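Local atomic coordinates of serine-rich secreted cell wall anchored (LPXTG-motif ) protein (Lactobacillus reuteri ATCC 53608, PDB entry 5NXK), a protein that probably acts as a bacterial adhesin, a cell-wall-anchored serine-rich repeat protein whose beta-solenoid takes part in contacts between the gut microbe and its host. Residues A[70-76]-A[96-101]; A[117-121]-A[191-197]; A[205-209]-A[236-241]; A[219-225]-A[245-251]. All coordinates share one frame; numbering follows the deposited sequence.

Contacts 1, 3 and 4 join neighbouring coils of one beta-solenoid; contact 2 joins loops whose following strands, 122-127 and 200-205, are separated in the sheet by strand 168-171. Contact 1 pairs strands of that long parallel sheet, and the two touch where Asp98 N lies 3.2 Å from Val121 O, a probable hydrogen bond. Contacts 3 and 4 alternate along the chain, contact 3 at turns leading into the second long sheet and contact 4 at corners within strands of a four-stranded sheet; their centres are about 20 Å apart. Contact 4 comes within about 5 Å of contact 2 (nearest atoms), but lies across the chain's centre from contact 1, about 27 Å away between centres.

Contact 1: A[70-76]-A[96-101]; sequences AKIDLTI and GVDTVT
Ile72, Leu74 and Ile76 bind the 97-101 strand through a ladder of five backbone hydrogen bonds, between Ile72 N and Val97 O, Thr99 N and Ile72 O, Leu74 N and Thr99 O, Thr101 N and Leu74 O, and Ile76 N and Thr101 O, all 2.9 Å long. The strands run parallel, their short axes 11° apart. CA-H groups fill in between, as where Val100 CA lies 3.3 Å from Leu74 O. Where the strands begin, a water takes over the linking: it donates to Ala70 O (2.8 Å) and accepts from Val97 N (2.9 Å).

On the inner face Ile72, Leu74 and Val100 are buried with Asp98. The Asp98 carboxylate runs alongside Ile72, OD1 lying 3.7 Å from Ile72 CB, while its polar partners are Lys122, by a salt bridge, and Ser94.

The other face is mainly polar, with Val97 CG1 beside the Lys71 chain. Lys71 is extended until its last torsion, a bend of 54° that places NZ 3.6 Å from Thr99 OG1 and within a long ion-pair distance of Asp73 OD2. That same carboxylate oxygen rests against Thr99 CB at 3.7 Å, and Thr75 lies beside Thr101.

The chemistry is thus two-sided: apolar groups and one paired carboxylate fill the solenoid interior, mostly hydroxyls and charges line its surface, and the backbone ladder supplies the direct hydrogen bonds between the strands.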
loop_
_atom_site.group_PDB
_atom_site.type_symbol
_atom_site.label_atom_id
_atom_site.label_comp_id
_atom_site.label_asym_id
_atom_site.label_seq_id
_atom_site.Cartn_x
_atom_site.Cartn_y
_atom_site.Cartn_z
ATOM N N ALA A 70 -15.160 -13.740 -7.817
ATOM C CA ALA A 70 -15.608 -12.356 -7.934
ATOM C C ALA A 70 -14.405 -11.422 -7.837
ATOM O O ALA A 70 -13.505 -11.649 -7.024
ATOM C CB ALA A 70 -16.636 -12.027 -6.867
ATOM N N LYS A 71 -14.403 -10.374 -8.654
ATOM C CA LYS A 71 -13.309 -9.404 -8.692
ATOM C C LYS A 71 -13.806 -7.987 -8.415
ATOM O O LYS A 71 -14.743 -7.520 -9.062
ATOM C CB LYS A 71 -12.628 -9.466 -10.062
ATOM C CG LYS A 71 -11.660 -8.339 -10.380
ATOM C CD LYS A 71 -10.957 -8.631 -11.710
ATOM C CE LYS A 71 -10.206 -7.425 -12.253
ATOM N NZ LYS A 71 -9.255 -6.855 -11.273
ATOM N N ILE A 72 -13.180 -7.298 -7.460
ATOM C CA ILE A 72 -13.502 -5.879 -7.247
ATOM C C ILE A 72 -12.366 -4.978 -7.672
ATOM O O ILE A 72 -11.238 -5.123 -7.204
ATOM C CB ILE A 72 -13.834 -5.555 -5.776
ATOM C CG1 ILE A 72 -15.175 -6.162 -5.370
ATOM C CG2 ILE A 72 -13.926 -4.044 -5.554
ATOM C CD1 ILE A 72 -15.363 -6.197 -3.867
ATOM N N ASP A 73 -12.675 -4.055 -8.566
ATOM C CA ASP A 73 -11.738 -3.026 -8.966
ATOM C C ASP A 73 -12.269 -1.689 -8.430
ATOM O O ASP A 73 -13.350 -1.251 -8.824
ATOM C CB ASP A 73 -11.585 -3.004 -10.484
ATOM C CG ASP A 73 -10.267 -2.400 -10.926
ATOM O OD1 ASP A 73 -10.113 -1.162 -10.834
ATOM O OD2 ASP A 73 -9.383 -3.167 -11.373
ATOM N N LEU A 74 -11.554 -1.090 -7.477
ATOM C CA LEU A 74 -11.972 0.171 -6.849
ATOM C C LEU A 74 -10.966 1.256 -7.168
ATOM O O LEU A 74 -9.791 1.111 -6.851
ATOM C CB LEU A 74 -12.103 0.012 -5.332
ATOM C CG LEU A 74 -12.368 1.291 -4.523
ATOM C CD1 LEU A 74 -13.701 1.939 -4.906
ATOM C CD2 LEU A 74 -12.335 0.987 -3.036
ATOM N N THR A 75 -11.409 2.327 -7.813
ATOM C CA THR A 75 -10.549 3.470 -8.099
ATOM C C THR A 75 -11.024 4.713 -7.338
ATOM O O THR A 75 -12.213 5.015 -7.333
ATOM C CB THR A 75 -10.518 3.738 -9.623
ATOM O OG1 THR A 75 -9.930 2.608 -10.282
ATOM C CG2 THR A 75 -9.702 4.949 -9.955
ATOM N N ILE A 76 -10.106 5.405 -6.666
ATOM C CA ILE A 76 -10.406 6.690 -6.047
ATOM C C ILE A 76 -9.493 7.754 -6.651
ATOM O O ILE A 76 -8.270 7.565 -6.703
ATOM C CB ILE A 76 -10.230 6.647 -4.520
ATOM C CG1 ILE A 76 -11.099 5.532 -3.919
ATOM C CG2 ILE A 76 -10.572 7.998 -3.911
ATOM C CD1 ILE A 76 -11.030 5.425 -2.402
ATOM N N GLY A 96 -11.439 -13.483 -3.211
ATOM C CA GLY A 96 -10.883 -13.444 -4.551
ATOM C C GLY A 96 -10.041 -12.199 -4.799
ATOM O O GLY A 96 -9.385 -11.686 -3.888
ATOM N N VAL A 97 -10.078 -11.704 -6.032
ATOM C CA VAL A 97 -9.232 -10.591 -6.458
ATOM C C VAL A 97 -9.801 -9.218 -6.064
ATOM O O VAL A 97 -10.955 -8.898 -6.388
ATOM C CB VAL A 97 -9.023 -10.627 -7.998
ATOM C CG1 VAL A 97 -8.247 -9.398 -8.473
ATOM C CG2 VAL A 97 -8.307 -11.915 -8.410
ATOM N N ASP A 98 -8.977 -8.424 -5.371
ATOM C CA ASP A 98 -9.249 -7.011 -5.088
ATOM C C ASP A 98 -8.118 -6.181 -5.675
ATOM O O ASP A 98 -6.940 -6.474 -5.442
ATOM C CB ASP A 98 -9.306 -6.707 -3.590
ATOM C CG ASP A 98 -10.470 -7.359 -2.891
ATOM O OD1 ASP A 98 -11.575 -7.400 -3.466
ATOM O OD2 ASP A 98 -10.261 -7.827 -1.756
ATOM N N THR A 99 -8.478 -5.139 -6.401
ATOM C CA THR A 99 -7.518 -4.194 -6.937
ATOM C C THR A 99 -7.966 -2.793 -6.542
ATOM O O THR A 99 -9.115 -2.439 -6.765
ATOM C CB THR A 99 -7.411 -4.328 -8.460
ATOM O OG1 THR A 99 -6.956 -5.656 -8.777
ATOM C CG2 THR A 99 -6.430 -3.306 -9.026
ATOM N N VAL A 100 -7.069 -2.030 -5.914
ATOM C CA VAL A 100 -7.348 -0.663 -5.493
ATOM C C VAL A 100 -6.390 0.273 -6.228
ATOM O O VAL A 100 -5.169 0.023 -6.320
ATOM C CB VAL A 100 -7.187 -0.479 -3.961
ATOM C CG1 VAL A 100 -7.346 0.989 -3.576
ATOM C CG2 VAL A 100 -8.181 -1.370 -3.190
ATOM N N THR A 101 -6.938 1.347 -6.769
ATOM C CA THR A 101 -6.141 2.338 -7.465
ATOM C C THR A 101 -6.367 3.701 -6.841
ATOM O O THR A 101 -7.505 4.157 -6.735
ATOM C CB THR A 101 -6.494 2.375 -8.962
ATOM O OG1 THR A 101 -6.178 1.109 -9.535
ATOM C CG2 THR A 101 -5.709 3.469 -9.692
HETATM O O HOH W 1 -13.462 -9.465 -4.927
HETATM O O HOH W 2 -11.486 -13.196 -8.121
HETATM O O HOH W 3 -13.806 -12.449 -4.124
#

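Contact 2: A[117-121]-A[191-197]; sequences TGAGV and LTAVPST
Ala119 O accepts from Thr197 N, 2.9 Å away along an almost straight N-H, and is also approached by a water at 3.2 Å, which has other acceptors in reach. The amide comes from well above the carbonyl plane, 39° out of it. The same water bonds to Thr197 OG1 at 2.9 Å, and a second water joins that hydroxyl to Val121 N. OG1 sits between the backbone N and carbonyl carbon of Thr197 (chi1 62°), turned toward Gly120 CA, while CG2 lies against Ala119 O.

Toward the other end of the contact Thr117 O plays the matching part. It accepts from Ala193 N at 2.9 Å, again from above its plane; a water that holds Ser196 OG at 2.7 Å approaches it too, but weakly and with other acceptors in reach. Ser196 OG has further partners in the backbone amides of Ser198 and Gly199.

Apolar contact is slight: Leu191 CD2 reaches Thr117 CB at 3.7 Å as the two side chains cross obliquely. Thr117 CG2 presses on Leu191 O, a carbonyl that Ser166 OG also bonds. In the middle Pro195 CB touches Gly118 O at 3.4 Å. Residues 193-196 form a type I turn closed by Ser196 N and Ala193 O, which carries the chain around this point.

Two loops whose following strands skip one strand of the long sheet are therefore joined by a pair of backbone bonds and three bridging waters. The union is largely polar and hydrated, in partly exposed loops at the edge of the sheet.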
loop_
_atom_site.group_PDB
_atom_site.type_symbol
_atom_site.label_atom_id
_atom_site.label_comp_id
_atom_site.label_asym_id
_atom_site.label_seq_id
_atom_site.Cartn_x
_atom_site.Cartn_y
_atom_site.Cartn_z
ATOM N N THR A 117 -3.923 -11.816 3.333
ATOM C CA THR A 117 -2.690 -12.278 2.727
ATOM C C THR A 117 -2.762 -13.764 2.345
ATOM O O THR A 117 -1.798 -14.322 1.819
ATOM C CB THR A 117 -1.515 -12.037 3.675
ATOM O OG1 THR A 117 -1.787 -12.676 4.934
ATOM C CG2 THR A 117 -1.346 -10.538 3.903
ATOM N N GLY A 118 -3.903 -14.412 2.610
ATOM C CA GLY A 118 -4.022 -15.837 2.330
ATOM C C GLY A 118 -5.142 -16.157 1.349
ATOM O O GLY A 118 -5.748 -17.224 1.403
ATOM N N ALA A 119 -5.383 -15.244 0.417
ATOM C CA ALA A 119 -6.481 -15.388 -0.527
ATOM C C ALA A 119 -6.089 -14.936 -1.931
ATOM O O ALA A 119 -4.958 -15.162 -2.383
ATOM C CB ALA A 119 -7.700 -14.603 -0.036
ATOM N N GLY A 120 -7.025 -14.286 -2.618
ATOM C CA GLY A 120 -6.795 -13.877 -3.993
ATOM C C GLY A 120 -5.818 -12.720 -4.131
ATOM O O GLY A 120 -5.404 -12.107 -3.130
ATOM N N VAL A 121 -5.489 -12.389 -5.379
ATOM C CA VAL A 121 -4.464 -11.376 -5.661
ATOM C C VAL A 121 -4.907 -9.999 -5.205
ATOM O O VAL A 121 -5.967 -9.515 -5.610
ATOM C CB VAL A 121 -4.115 -11.334 -7.167
ATOM C CG1 VAL A 121 -3.118 -10.213 -7.469
ATOM C CG2 VAL A 121 -3.566 -12.687 -7.617
ATOM N N LEU A 191 3.118 -9.320 2.013
ATOM C CA LEU A 191 3.273 -10.653 2.585
ATOM C C LEU A 191 2.236 -11.599 1.980
ATOM O O LEU A 191 1.085 -11.212 1.776
ATOM C CB LEU A 191 3.117 -10.592 4.118
ATOM C CG LEU A 191 3.248 -11.866 4.967
ATOM C CD1 LEU A 191 3.895 -11.544 6.331
ATOM C CD2 LEU A 191 1.880 -12.562 5.160
ATOM N N THR A 192 2.631 -12.831 1.688
ATOM C CA THR A 192 1.640 -13.855 1.375
ATOM C C THR A 192 1.745 -14.953 2.420
ATOM O O THR A 192 2.817 -15.240 2.931
ATOM C CB THR A 192 1.823 -14.455 -0.040
ATOM O OG1 THR A 192 3.009 -15.267 -0.067
ATOM C CG2 THR A 192 1.966 -13.345 -1.085
ATOM N N ALA A 193 0.635 -15.624 2.667
ATOM C CA ALA A 193 0.585 -16.697 3.643
ATOM C C ALA A 193 0.222 -17.956 2.878
ATOM O O ALA A 193 -0.154 -17.880 1.714
ATOM C CB ALA A 193 -0.433 -16.402 4.735
ATOM N N VAL A 194 0.335 -19.103 3.531
ATOM C CA VAL A 194 0.184 -20.393 2.871
ATOM C C VAL A 194 -1.040 -20.515 1.971
ATOM O O VAL A 194 -0.907 -20.992 0.850
ATOM C CB VAL A 194 0.163 -21.526 3.918
ATOM C CG1 VAL A 194 -0.243 -22.850 3.281
ATOM C CG2 VAL A 194 1.530 -21.634 4.586
ATOM N N PRO A 195 -2.222 -20.035 2.403
ATOM C CA PRO A 195 -3.291 -20.315 1.437
ATOM C C PRO A 195 -3.442 -19.279 0.302
ATOM O O PRO A 195 -4.405 -19.372 -0.449
ATOM C CB PRO A 195 -4.559 -20.297 2.317
ATOM C CG PRO A 195 -4.069 -20.407 3.728
ATOM C CD PRO A 195 -2.754 -19.677 3.724
ATOM N N SER A 196 -2.478 -18.380 0.134
ATOM C CA SER A 196 -2.488 -17.405 -0.971
ATOM C C SER A 196 -2.646 -18.081 -2.332
ATOM O O SER A 196 -2.065 -19.136 -2.575
ATOM C CB SER A 196 -1.195 -16.574 -0.958
ATOM O OG SER A 196 -1.043 -15.805 -2.148
ATOM N N THR A 197 -3.401 -17.471 -3.234
ATOM C CA THR A 197 -3.530 -18.065 -4.549
ATOM C C THR A 197 -2.255 -17.899 -5.374
ATOM O O THR A 197 -2.031 -18.676 -6.285
ATOM C CB THR A 197 -4.678 -17.452 -5.365
ATOM O OG1 THR A 197 -4.399 -16.061 -5.575
ATOM C CG2 THR A 197 -6.035 -17.613 -4.656
HETATM O O HOH W 4 -1.942 -13.446 -1.318
HETATM O O HOH W 5 -2.597 -14.246 -4.265
HETATM O O HOH W 6 -6.352 -14.641 -7.220
#

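Contact 3: A[205-209]-A[236-241]; sequences VGNNA and NENAAV
Asn236 reaches from its own turn onto the neighbouring one. Its CB lies 3.1 Å from Asn207 OD1 and 3.4 Å from Val205 O; CG, placed beside the backbone N (chi1 -75°), stays near the same two oxygens. ND2 at the tip donates to Val205 O at 3.0 Å; Val205 O lies in the Asn236 amide plane, while ND2 stands well above the plane of that carbonyl. Since Asn236 N also binds Val205 O (2.9 Å), the asparagine holds one oxygen with two donors.

Farther along, Asn208 N donates to Glu237 O and Ala240 N to Ala209 O (2.9 Å). Asn208 and Asn238 lie side by side, pointing the same way: ND2 of the first touches CB of the second at 3.3 Å, and a water spans Asn208 OD1 and Asn238 ND2. On the inner side, Val205 CG1 meets Ala239 CB at 3.9 Å.

Both segments make a type II turn, 206-209 and 236-239, with an asparagine at the third position of each in a left-handed backbone conformation. Such turns, stacked in register from coil to coil and followed by parallel strands, are the tight corners of a beta-solenoid.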
loop_
_atom_site.group_PDB
_atom_site.type_symbol
_atom_site.label_atom_id
_atom_site.label_comp_id
_atom_site.label_asym_id
_atom_site.label_seq_id
_atom_site.Cartn_x
_atom_site.Cartn_y
_atom_site.Cartn_z
ATOM N N VAL A 205 8.055 0.246 -9.979
ATOM C CA VAL A 205 8.050 1.679 -10.220
ATOM C C VAL A 205 8.107 1.868 -11.742
ATOM O O VAL A 205 9.071 1.447 -12.387
ATOM C CB VAL A 205 9.232 2.387 -9.521
ATOM C CG1 VAL A 205 9.163 3.901 -9.754
ATOM C CG2 VAL A 205 9.236 2.075 -8.022
ATOM N N GLY A 206 7.069 2.468 -12.326
ATOM C CA GLY A 206 6.929 2.474 -13.779
ATOM C C GLY A 206 7.871 3.433 -14.505
ATOM O O GLY A 206 8.575 4.231 -13.867
ATOM N N ASN A 207 7.898 3.346 -15.836
ATOM C CA ASN A 207 8.701 4.264 -16.646
ATOM C C ASN A 207 8.498 5.710 -16.264
ATOM O O ASN A 207 7.368 6.152 -16.132
ATOM C CB ASN A 207 8.385 4.140 -18.134
ATOM C CG ASN A 207 8.946 2.900 -18.749
ATOM O OD1 ASN A 207 9.257 1.929 -18.060
ATOM N ND2 ASN A 207 9.142 2.941 -20.061
ATOM N N ASN A 208 9.599 6.442 -16.105
ATOM C CA ASN A 208 9.561 7.877 -15.833
ATOM C C ASN A 208 8.783 8.247 -14.586
ATOM O O ASN A 208 8.360 9.393 -14.441
ATOM C CB ASN A 208 8.979 8.636 -17.022
ATOM C CG ASN A 208 9.774 8.425 -18.286
ATOM O OD1 ASN A 208 9.323 7.744 -19.212
ATOM N ND2 ASN A 208 10.968 9.015 -18.340
ATOM N N ALA A 209 8.599 7.290 -13.683
ATOM C CA ALA A 209 7.897 7.582 -12.433
ATOM C C ALA A 209 8.887 7.926 -11.338
ATOM O O ALA A 209 10.079 7.660 -11.464
ATOM C CB ALA A 209 7.046 6.408 -12.010
ATOM N N ASN A 236 11.713 0.618 -13.381
ATOM C CA ASN A 236 11.768 0.648 -14.838
ATOM C C ASN A 236 12.581 1.820 -15.405
ATOM O O ASN A 236 13.108 2.649 -14.652
ATOM C CB ASN A 236 10.334 0.648 -15.410
ATOM C CG ASN A 236 9.674 -0.718 -15.303
ATOM O OD1 ASN A 236 9.905 -1.571 -16.149
ATOM N ND2 ASN A 236 8.856 -0.932 -14.275
ATOM N N GLU A 237 12.703 1.868 -16.730
ATOM C CA GLU A 237 13.540 2.875 -17.383
ATOM C C GLU A 237 13.207 4.294 -16.967
ATOM O O GLU A 237 12.035 4.666 -16.874
ATOM C CB GLU A 237 13.461 2.794 -18.907
ATOM C CG GLU A 237 13.980 1.505 -19.493
ATOM C CD GLU A 237 14.071 1.564 -21.006
ATOM O OE1 GLU A 237 13.532 2.529 -21.597
ATOM O OE2 GLU A 237 14.663 0.635 -21.599
ATOM N N ASN A 238 14.260 5.057 -16.687
ATOM C CA ASN A 238 14.174 6.473 -16.331
ATOM C C ASN A 238 13.383 6.776 -15.067
ATOM O O ASN A 238 13.096 7.933 -14.781
ATOM C CB ASN A 238 13.601 7.274 -17.504
ATOM C CG ASN A 238 14.382 7.046 -18.795
ATOM O OD1 ASN A 238 15.611 6.994 -18.785
ATOM N ND2 ASN A 238 13.672 6.893 -19.904
ATOM N N ALA A 239 13.056 5.755 -14.287
ATOM C CA ALA A 239 12.412 6.020 -13.006
ATOM C C ALA A 239 13.417 6.622 -12.016
ATOM O O ALA A 239 14.625 6.414 -12.139
ATOM C CB ALA A 239 11.786 4.758 -12.442
ATOM N N ALA A 240 12.902 7.408 -11.074
ATOM C CA ALA A 240 13.680 8.020 -10.005
ATOM C C ALA A 240 13.183 7.502 -8.662
ATOM O O ALA A 240 12.008 7.640 -8.326
ATOM C CB ALA A 240 13.574 9.547 -10.062
ATOM N N VAL A 241 14.071 6.885 -7.900
ATOM C CA VAL A 241 13.718 6.323 -6.609
ATOM C C VAL A 241 14.616 6.895 -5.527
ATOM O O VAL A 241 15.842 6.891 -5.667
ATOM C CB VAL A 241 13.832 4.786 -6.621
ATOM C CG1 VAL A 241 13.692 4.209 -5.201
ATOM C CG2 VAL A 241 12.796 4.172 -7.566
HETATM O O HOH W 7 11.031 6.545 -20.655
HETATM O O HOH W 8 11.530 9.949 -13.170
#

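Contact 4: A[219-225]-A[245-251]; sequences TEYNIKL and AKVDNVR
An asparagine ladder, familiar from pectate-lyase-like beta-solenoids, marks the corner where Thr219-Leu225 and Ala245-Arg251 stack as successive coils. Asn249 ND2 donates to Asn222 OD1 at 2.9 Å, almost straight at 177°, with the two amides nearly coplanar. Asn282 extends the ladder through Asn249 OD1, and on the Asn222 side an aspartate, Asp187, accepts from ND2. Around it the backbones pair in parallel. Before the corner, Glu220 O accepts from both Val247 N (2.9 Å) and Asp248 N (3.1 Å); beyond it, Arg251 N donates to Ile223 O. On the interior side Leu225 CD1 packs on Val250 CG1.

On the other face Arg251 lies over the Tyr221 ring. Its CD sits 3.8 Å from the ring centroid, a CH-pi contact over the face, and the guanidinium continues above the rim at 20° to the ring, its centre over Tyr221 OH. Two carboxylates fix that group: Asp248 OD2 takes NH1 at 2.7 Å in the guanidinium plane, and Asp156 pairs with NH2. Val247 CB meets the ring at its edge. Lys224 NZ stands 4.0 Å from Arg251 NE; a water accepts from both residues, at 3.0 Å from Lys224 NZ and 2.9 Å from Arg251 NH2.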
loop_
_atom_site.group_PDB
_atom_site.type_symbol
_atom_site.label_atom_id
_atom_site.label_comp_id
_atom_site.label_asym_id
_atom_site.label_seq_id
_atom_site.Cartn_x
_atom_site.Cartn_y
_atom_site.Cartn_z
ATOM N N THR A 219 11.240 5.128 9.947
ATOM C CA THR A 219 10.956 3.801 9.412
ATOM C C THR A 219 12.132 2.841 9.576
ATOM O O THR A 219 13.279 3.226 9.377
ATOM C CB THR A 219 10.572 3.934 7.940
ATOM O OG1 THR A 219 9.344 4.668 7.849
ATOM C CG2 THR A 219 10.401 2.587 7.281
ATOM N N GLU A 220 11.852 1.596 9.954
ATOM C CA GLU A 220 12.912 0.587 10.017
ATOM C C GLU A 220 13.197 -0.029 8.646
ATOM O O GLU A 220 14.349 -0.122 8.249
ATOM C CB GLU A 220 12.555 -0.504 11.026
ATOM C CG GLU A 220 12.429 0.023 12.447
ATOM C CD GLU A 220 12.233 -1.079 13.467
ATOM O OE1 GLU A 220 13.208 -1.415 14.170
ATOM O OE2 GLU A 220 11.110 -1.616 13.561
ATOM N N TYR A 221 12.155 -0.448 7.927
ATOM C CA TYR A 221 12.325 -0.960 6.559
ATOM C C TYR A 221 11.389 -0.217 5.618
ATOM O O TYR A 221 10.206 -0.098 5.910
ATOM C CB TYR A 221 12.005 -2.452 6.436
ATOM C CG TYR A 221 12.294 -3.319 7.623
ATOM C CD1 TYR A 221 13.536 -3.321 8.230
ATOM C CD2 TYR A 221 11.310 -4.162 8.128
ATOM C CE1 TYR A 221 13.794 -4.131 9.317
ATOM C CE2 TYR A 221 11.556 -4.972 9.212
ATOM C CZ TYR A 221 12.797 -4.953 9.808
ATOM O OH TYR A 221 13.045 -5.769 10.891
ATOM N N ASN A 222 11.894 0.274 4.488
ATOM C CA ASN A 222 10.998 0.903 3.517
ATOM C C ASN A 222 10.062 -0.136 2.881
ATOM O O ASN A 222 8.851 0.054 2.807
ATOM C CB ASN A 222 11.785 1.622 2.422
ATOM C CG ASN A 222 12.618 2.776 2.959
ATOM O OD1 ASN A 222 13.836 2.754 2.860
ATOM N ND2 ASN A 222 11.958 3.784 3.534
ATOM N N ILE A 223 10.647 -1.224 2.401
ATOM C CA ILE A 223 9.890 -2.262 1.718
ATOM C C ILE A 223 10.238 -3.624 2.303
ATOM O O ILE A 223 11.396 -4.019 2.348
ATOM C CB ILE A 223 10.162 -2.278 0.201
ATOM C CG1 ILE A 223 9.834 -0.920 -0.433
ATOM C CG2 ILE A 223 9.350 -3.384 -0.485
ATOM C CD1 ILE A 223 10.216 -0.849 -1.929
ATOM N N LYS A 224 9.227 -4.323 2.791
ATOM C CA LYS A 224 9.436 -5.664 3.281
ATOM C C LYS A 224 8.640 -6.619 2.407
ATOM O O LYS A 224 7.418 -6.495 2.281
ATOM C CB LYS A 224 9.039 -5.798 4.758
ATOM C CG LYS A 224 9.487 -7.128 5.326
ATOM C CD LYS A 224 9.095 -7.371 6.774
ATOM C CE LYS A 224 9.737 -8.678 7.234
ATOM N NZ LYS A 224 10.425 -8.549 8.531
ATOM N N LEU A 225 9.349 -7.558 1.794
ATOM C CA LEU A 225 8.761 -8.480 0.829
ATOM C C LEU A 225 8.763 -9.886 1.446
ATOM O O LEU A 225 9.825 -10.412 1.789
ATOM C CB LEU A 225 9.553 -8.451 -0.488
ATOM C CG LEU A 225 9.604 -7.117 -1.260
ATOM C CD1 LEU A 225 10.584 -7.194 -2.441
ATOM C CD2 LEU A 225 8.220 -6.656 -1.729
ATOM N N ALA A 245 15.757 4.666 5.418
ATOM C CA ALA A 245 15.150 3.992 6.563
ATOM C C ALA A 245 16.245 3.725 7.580
ATOM O O ALA A 245 17.418 3.823 7.243
ATOM C CB ALA A 245 14.474 2.696 6.142
ATOM N N LYS A 246 15.883 3.391 8.818
ATOM C CA LYS A 246 16.910 3.146 9.833
ATOM C C LYS A 246 17.692 1.869 9.541
ATOM O O LYS A 246 18.916 1.851 9.664
ATOM C CB LYS A 246 16.298 3.072 11.238
ATOM C CG LYS A 246 15.596 4.343 11.695
ATOM C CD LYS A 246 14.938 4.123 13.060
ATOM C CE LYS A 246 14.202 5.355 13.539
ATOM N NZ LYS A 246 13.416 5.080 14.779
ATOM N N VAL A 247 16.992 0.799 9.166
ATOM C CA VAL A 247 17.644 -0.508 9.071
ATOM C C VAL A 247 17.911 -0.951 7.631
ATOM O O VAL A 247 19.060 -0.981 7.210
ATOM C CB VAL A 247 16.823 -1.594 9.780
ATOM C CG1 VAL A 247 17.633 -2.876 9.861
ATOM C CG2 VAL A 247 16.438 -1.130 11.197
ATOM N N ASP A 248 16.865 -1.286 6.878
ATOM C CA ASP A 248 17.036 -1.742 5.488
ATOM C C ASP A 248 16.108 -0.968 4.558
ATOM O O ASP A 248 15.041 -0.545 4.974
ATOM C CB ASP A 248 16.741 -3.246 5.325
ATOM C CG ASP A 248 17.463 -4.127 6.348
ATOM O OD1 ASP A 248 18.679 -3.957 6.579
ATOM O OD2 ASP A 248 16.803 -5.043 6.882
ATOM N N ASN A 249 16.492 -0.784 3.298
ATOM C CA ASN A 249 15.537 -0.191 2.349
ATOM C C ASN A 249 14.598 -1.256 1.785
ATOM O O ASN A 249 13.384 -1.054 1.739
ATOM C CB ASN A 249 16.252 0.530 1.214
ATOM C CG ASN A 249 17.195 1.593 1.712
ATOM O OD1 ASN A 249 18.406 1.513 1.494
ATOM N ND2 ASN A 249 16.654 2.588 2.402
ATOM N N VAL A 250 15.159 -2.393 1.367
ATOM C CA VAL A 250 14.343 -3.537 0.947
ATOM C C VAL A 250 14.781 -4.762 1.721
ATOM O O VAL A 250 15.969 -5.101 1.765
ATOM C CB VAL A 250 14.436 -3.842 -0.566
ATOM C CG1 VAL A 250 13.505 -5.024 -0.929
ATOM C CG2 VAL A 250 14.088 -2.606 -1.386
ATOM N N ARG A 251 13.814 -5.427 2.339
ATOM C CA ARG A 251 14.115 -6.598 3.140
ATOM C C ARG A 251 13.417 -7.843 2.611
ATOM O O ARG A 251 12.201 -7.872 2.501
ATOM C CB ARG A 251 13.700 -6.348 4.577
ATOM C CG ARG A 251 13.865 -7.513 5.531
ATOM C CD ARG A 251 14.348 -6.870 6.815
ATOM N NE ARG A 251 14.347 -7.737 7.968
ATOM C CZ ARG A 251 15.214 -7.633 8.967
ATOM N NH1 ARG A 251 16.181 -6.714 8.936
ATOM N NH2 ARG A 251 15.124 -8.466 9.991
HETATM O O HOH W 9 12.804 -10.140 9.425
#